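Local coordinates for Fe-regulated protein B (Neisseria meningitidis, PDB 4AIP) that is a TonB-dependent transporter of the outer membrane that takes part in iron uptake, probably of iron carried by a siderophore, at residues G521-A526 and A564-R569; W489-H492 and S496-A499. All coordinates share one frame; numbering follows the deposited sequence.

How the interactions relate
Following the chain from its N terminus, interaction 2 comes first: residues 489-492 and 496-499 close a tight turn, with three residues between the two segments, in the hairpin of strands 475-490 and 495-506. The second strand then runs along the barrel wall and leads into the long loop that carries 521-526. From there the chain passes through strands 532-544 and 548-563 before 564-569 returns to meet it, so interaction 1 closes a much larger loop of 37 residues. The two contacts are in series, neither nested nor crossed, with centres about 47 Å apart. Interaction 2 ties neighbouring strands at one barrel end, probably periplasmic; interaction 1 joins two loops at the other, probably extracellular.

Interaction 1 of 2, residues G521-A526 and A564-R569; sequences GIISIA and ANPQNR
Ile523 and Pro566 meet where two loop-borne segments of the TonB-dependent transporter beta-barrel pair with the same strand, 575-597. Strand 522-525 runs parallel to that strand and the short strand 567-568 antiparallel to it, so the two ranges are held together largely through a shared third partner. The direct contact is slight, burying 126 Å² in all.

Its apolar part is a single touch of methyl on ring: Ile523 CD1 lies 4.0 Å from Pro566 CG, the two side chains crossing obliquely. Ile523 CG1 stands anti to the carbonyl carbon (chi1 -66°), and a second bend (chi2 -75°) carries the terminal methyl to the proline. Both side chains also touch Arg576. A branched aliphatic chain and a compact ring suit this partly exposed place, since neither brings a polar side-chain atom to be satisfied.

The polar side chains look beyond the pair of segments. Ser524 OG is hydrogen-bonded to Asp472 OD2, and backbone bonds from Ile522, Ser524 and Ala526 bind their strand to 574-578. Gln567 NE2 bonds Glu577 OE1 while Gln567 OE1 bonds His617 NE2; with a partner at each end of the amide, its flip is probably settled. The other carboxylate oxygen of Glu577, OE2, forms a salt bridge with Arg569 NE, so one glutamate serves two residues of 564-569.

Gln567 reaches its place from a cramped start, with CG wedged between the backbone N and carbonyl carbon (chi1 75°), after which the chain runs out extended. A small residue fits at 526, whose methyl points toward the other loop and also touches Glu577. There Ala526 CB packs 4.0 Å from Gln567 NE2, in van der Waals contact with the amide end.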
loop_
_atom_site.group_PDB
_atom_site.type_symbol
_atom_site.label_atom_id
_atom_site.label_comp_id
_atom_site.label_asym_id
_atom_site.label_seq_id
_atom_site.Cartn_x
_atom_site.Cartn_y
_atom_site.Cartn_z
ATOM N N GLY B 521 22.923 27.870 -9.620
ATOM C CA GLY B 521 23.551 29.015 -9.069
ATOM C C GLY B 521 23.035 29.303 -7.701
ATOM O O GLY B 521 22.118 28.632 -7.198
ATOM N N ILE B 522 23.634 30.324 -7.114
ATOM C CA ILE B 522 23.503 30.614 -5.738
ATOM C C ILE B 522 22.386 31.595 -5.533
ATOM O O ILE B 522 22.210 32.513 -6.324
ATOM C CB ILE B 522 24.812 31.208 -5.231
ATOM C CG1 ILE B 522 25.848 30.096 -5.020
ATOM C CG2 ILE B 522 24.638 31.893 -3.868
ATOM C CD1 ILE B 522 25.639 29.417 -3.681
ATOM N N ILE B 523 21.611 31.405 -4.471
ATOM C CA ILE B 523 20.474 32.265 -4.241
ATOM C C ILE B 523 20.595 32.819 -2.855
ATOM O O ILE B 523 20.541 32.078 -1.882
ATOM C CB ILE B 523 19.101 31.524 -4.450
ATOM C CG1 ILE B 523 18.920 31.121 -5.919
ATOM C CG2 ILE B 523 17.932 32.401 -3.912
ATOM C CD1 ILE B 523 18.558 32.296 -6.858
ATOM N N SER B 524 20.770 34.126 -2.773
ATOM C CA SER B 524 21.069 34.765 -1.517
ATOM C C SER B 524 20.047 35.862 -1.209
ATOM O O SER B 524 18.948 35.879 -1.784
ATOM C CB SER B 524 22.509 35.287 -1.539
ATOM O OG SER B 524 22.836 35.946 -0.336
ATOM N N ILE B 525 20.409 36.755 -0.297
ATOM C CA ILE B 525 19.541 37.840 0.143
ATOM C C ILE B 525 20.383 39.118 0.319
ATOM O O ILE B 525 21.462 39.081 0.889
ATOM C CB ILE B 525 18.744 37.424 1.436
ATOM C CG1 ILE B 525 17.709 38.484 1.826
ATOM C CG2 ILE B 525 19.673 37.022 2.599
ATOM C CD1 ILE B 525 16.770 38.043 2.922
ATOM N N ALA B 526 19.899 40.234 -0.209
ATOM C CA ALA B 526 20.624 41.502 -0.123
ATOM C C ALA B 526 20.618 42.055 1.294
ATOM O O ALA B 526 19.783 41.671 2.109
ATOM C CB ALA B 526 20.037 42.510 -1.071
ATOM N N ALA B 564 10.210 39.648 -5.321
ATOM C CA ALA B 564 9.837 38.510 -6.128
ATOM C C ALA B 564 11.036 37.780 -6.657
ATOM O O ALA B 564 11.472 36.812 -6.054
ATOM C CB ALA B 564 8.880 38.913 -7.239
ATOM N N ASN B 565 11.582 38.230 -7.765
ATOM C CA ASN B 565 12.696 37.544 -8.340
ATOM C C ASN B 565 13.997 38.200 -7.842
ATOM O O ASN B 565 14.018 39.392 -7.497
ATOM C CB ASN B 565 12.620 37.592 -9.866
ATOM C CG ASN B 565 11.492 36.708 -10.459
ATOM O OD1 ASN B 565 11.056 35.702 -9.861
ATOM N ND2 ASN B 565 11.025 37.078 -11.636
ATOM N N PRO B 566 15.101 37.427 -7.820
ATOM C CA PRO B 566 16.306 37.978 -7.254
ATOM C C PRO B 566 17.100 38.894 -8.225
ATOM O O PRO B 566 16.958 38.811 -9.455
ATOM C CB PRO B 566 17.091 36.729 -6.860
ATOM C CG PRO B 566 16.728 35.745 -7.882
ATOM C CD PRO B 566 15.329 36.069 -8.352
ATOM N N GLN B 567 17.923 39.771 -7.643
ATOM C CA GLN B 567 18.707 40.727 -8.389
ATOM C C GLN B 567 20.101 40.154 -8.543
ATOM O O GLN B 567 20.587 39.470 -7.658
ATOM C CB GLN B 567 18.739 42.068 -7.657
ATOM C CG GLN B 567 19.664 42.075 -6.437
ATOM C CD GLN B 567 19.913 43.451 -5.844
ATOM O OE1 GLN B 567 19.322 44.427 -6.259
ATOM N NE2 GLN B 567 20.801 43.520 -4.857
ATOM N N ASN B 568 20.723 40.419 -9.689
ATOM C CA ASN B 568 22.118 40.048 -9.958
ATOM C C ASN B 568 23.051 40.849 -9.027
ATOM O O ASN B 568 22.792 42.045 -8.762
ATOM C CB ASN B 568 22.474 40.348 -11.425
ATOM C CG ASN B 568 21.920 39.304 -12.416
ATOM O OD1 ASN B 568 21.050 38.490 -12.085
ATOM N ND2 ASN B 568 22.444 39.330 -13.642
ATOM N N ARG B 569 24.104 40.196 -8.517
ATOM C CA ARG B 569 25.181 40.929 -7.799
ATOM C C ARG B 569 26.601 40.665 -8.342
ATOM O O ARG B 569 26.872 39.595 -8.913
ATOM C CB ARG B 569 25.105 40.656 -6.303
ATOM C CG ARG B 569 25.387 39.226 -5.959
ATOM C CD ARG B 569 25.522 39.031 -4.450
ATOM N NE ARG B 569 26.328 40.049 -3.761
ATOM C CZ ARG B 569 27.582 39.854 -3.363
ATOM N NH1 ARG B 569 28.171 38.676 -3.602
ATOM N NH2 ARG B 569 28.248 40.829 -2.736
#

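Interaction 2 of 2, residues W489-H492 and S496-A499; sequences WQPH and SFSA
Trp489 and Phe497 are joined by a reciprocal pair of backbone hydrogen bonds. Trp489 N gives an almost straight one to Phe497 O (2.9 Å, 172° at the hydrogen), and Phe497 N returns a more bent one to Trp489 O at 3.0 Å. Trp489 O also receives a CA-H...O contact from Ser496 CA, 3.2 Å away.

Gln490, extended beyond CG, sends OE1 to Arg62 NE near the start of the modelled chain, and its NE2 makes a weak bond to His492 O. Ser496 OG comes only to 4.0 Å from Gln490 OE1, a contact rather than a bond; the small serine fits this buried site. Ser498 OG bonds Arg62 O, so two polar side chains of the hairpin hold the same arginine.

This antiparallel hydrogen-bonded pair closes the beta hairpin 475-490/495-506, one of the short turns of the barrel. Trp489 and Phe497 share a sheet face and, with Phe455 stacked on the tryptophan and Phe541 beside Phe497, are consistent with the aromatic girdle of outer-membrane barrels.

The two side chains lie side by side and point the same way, their rings oblique with planes at 35°; Trp489 CE3 touches Phe497 CD1 at 3.7 Å. With CG anti to the backbone N (chi1 -179°), the indole also comes under Pro491, whose CG sits 3.3 Å above the ring plane, over its centre. Proline suits the corner the chain turns at 491: its compact, puckered ring packs on the indole while CG meets the edge of the phenyl ring at Phe497 CE1, 3.8 Å away.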
loop_
_atom_site.group_PDB
_atom_site.type_symbol
_atom_site.label_atom_id
_atom_site.label_comp_id
_atom_site.label_asym_id
_atom_site.label_seq_id
_atom_site.Cartn_x
_atom_site.Cartn_y
_atom_site.Cartn_z
ATOM N N TRP B 489 -19.915 49.283 14.555
ATOM C CA TRP B 489 -21.048 49.962 15.117
ATOM C C TRP B 489 -22.331 49.198 14.872
ATOM O O TRP B 489 -22.683 48.896 13.759
ATOM C CB TRP B 489 -21.091 51.358 14.531
ATOM C CG TRP B 489 -22.209 52.178 15.046
ATOM C CD1 TRP B 489 -22.620 52.307 16.336
ATOM C CD2 TRP B 489 -23.066 52.974 14.259
ATOM N NE1 TRP B 489 -23.702 53.127 16.405
ATOM C CE2 TRP B 489 -23.997 53.577 15.142
ATOM C CE3 TRP B 489 -23.137 53.244 12.881
ATOM C CZ2 TRP B 489 -25.002 54.464 14.699
ATOM C CZ3 TRP B 489 -24.112 54.102 12.424
ATOM C CH2 TRP B 489 -25.058 54.710 13.336
ATOM N N GLN B 490 -23.036 48.892 15.937
ATOM C CA GLN B 490 -24.260 48.165 15.832
ATOM C C GLN B 490 -25.435 48.933 16.459
ATOM O O GLN B 490 -25.841 48.679 17.584
ATOM C CB GLN B 490 -24.106 46.754 16.409
ATOM C CG GLN B 490 -25.425 46.041 16.537
ATOM C CD GLN B 490 -25.363 44.531 16.390
ATOM O OE1 GLN B 490 -24.357 43.872 16.725
ATOM N NE2 GLN B 490 -26.468 43.955 15.877
ATOM N N PRO B 491 -26.012 49.858 15.692
ATOM C CA PRO B 491 -27.085 50.760 16.133
ATOM C C PRO B 491 -28.444 50.135 16.340
ATOM O O PRO B 491 -29.251 50.686 17.077
ATOM C CB PRO B 491 -27.206 51.755 14.998
ATOM C CG PRO B 491 -26.240 51.356 13.978
ATOM C CD PRO B 491 -25.632 50.072 14.293
ATOM N N HIS B 492 -28.710 49.042 15.629
ATOM C CA HIS B 492 -30.033 48.385 15.552
ATOM C C HIS B 492 -29.643 46.940 15.644
ATOM O O HIS B 492 -28.493 46.583 15.368
ATOM C CB HIS B 492 -30.752 48.654 14.198
ATOM C CG HIS B 492 -32.094 47.976 14.050
ATOM N ND1 HIS B 492 -33.258 48.535 14.532
ATOM C CD2 HIS B 492 -32.454 46.810 13.457
ATOM C CE1 HIS B 492 -34.278 47.738 14.258
ATOM N NE2 HIS B 492 -33.814 46.674 13.623
ATOM N N SER B 496 -24.966 46.116 11.418
ATOM C CA SER B 496 -23.630 46.545 11.773
ATOM C C SER B 496 -23.012 47.281 10.634
ATOM O O SER B 496 -23.407 47.072 9.506
ATOM C CB SER B 496 -22.746 45.348 12.044
ATOM O OG SER B 496 -23.448 44.440 12.861
ATOM N N PHE B 497 -22.009 48.113 10.939
ATOM C CA PHE B 497 -21.194 48.795 9.961
ATOM C C PHE B 497 -19.792 48.756 10.537
ATOM O O PHE B 497 -19.631 48.641 11.756
ATOM C CB PHE B 497 -21.660 50.245 9.781
ATOM C CG PHE B 497 -23.136 50.382 9.546
ATOM C CD1 PHE B 497 -24.029 50.389 10.622
ATOM C CD2 PHE B 497 -23.632 50.491 8.260
ATOM C CE1 PHE B 497 -25.408 50.492 10.415
ATOM C CE2 PHE B 497 -24.988 50.566 8.026
ATOM C CZ PHE B 497 -25.895 50.576 9.113
ATOM N N SER B 498 -18.782 48.868 9.685
ATOM C CA SER B 498 -17.446 48.488 10.066
ATOM C C SER B 498 -16.453 49.269 9.325
ATOM O O SER B 498 -16.688 49.653 8.167
ATOM C CB SER B 498 -17.150 47.082 9.593
ATOM O OG SER B 498 -18.178 46.229 9.977
ATOM N N ALA B 499 -15.297 49.409 9.952
ATOM C CA ALA B 499 -14.134 50.014 9.355
ATOM C C ALA B 499 -12.950 49.540 10.148
ATOM O O ALA B 499 -13.062 49.357 11.346
ATOM C CB ALA B 499 -14.234 51.566 9.404
#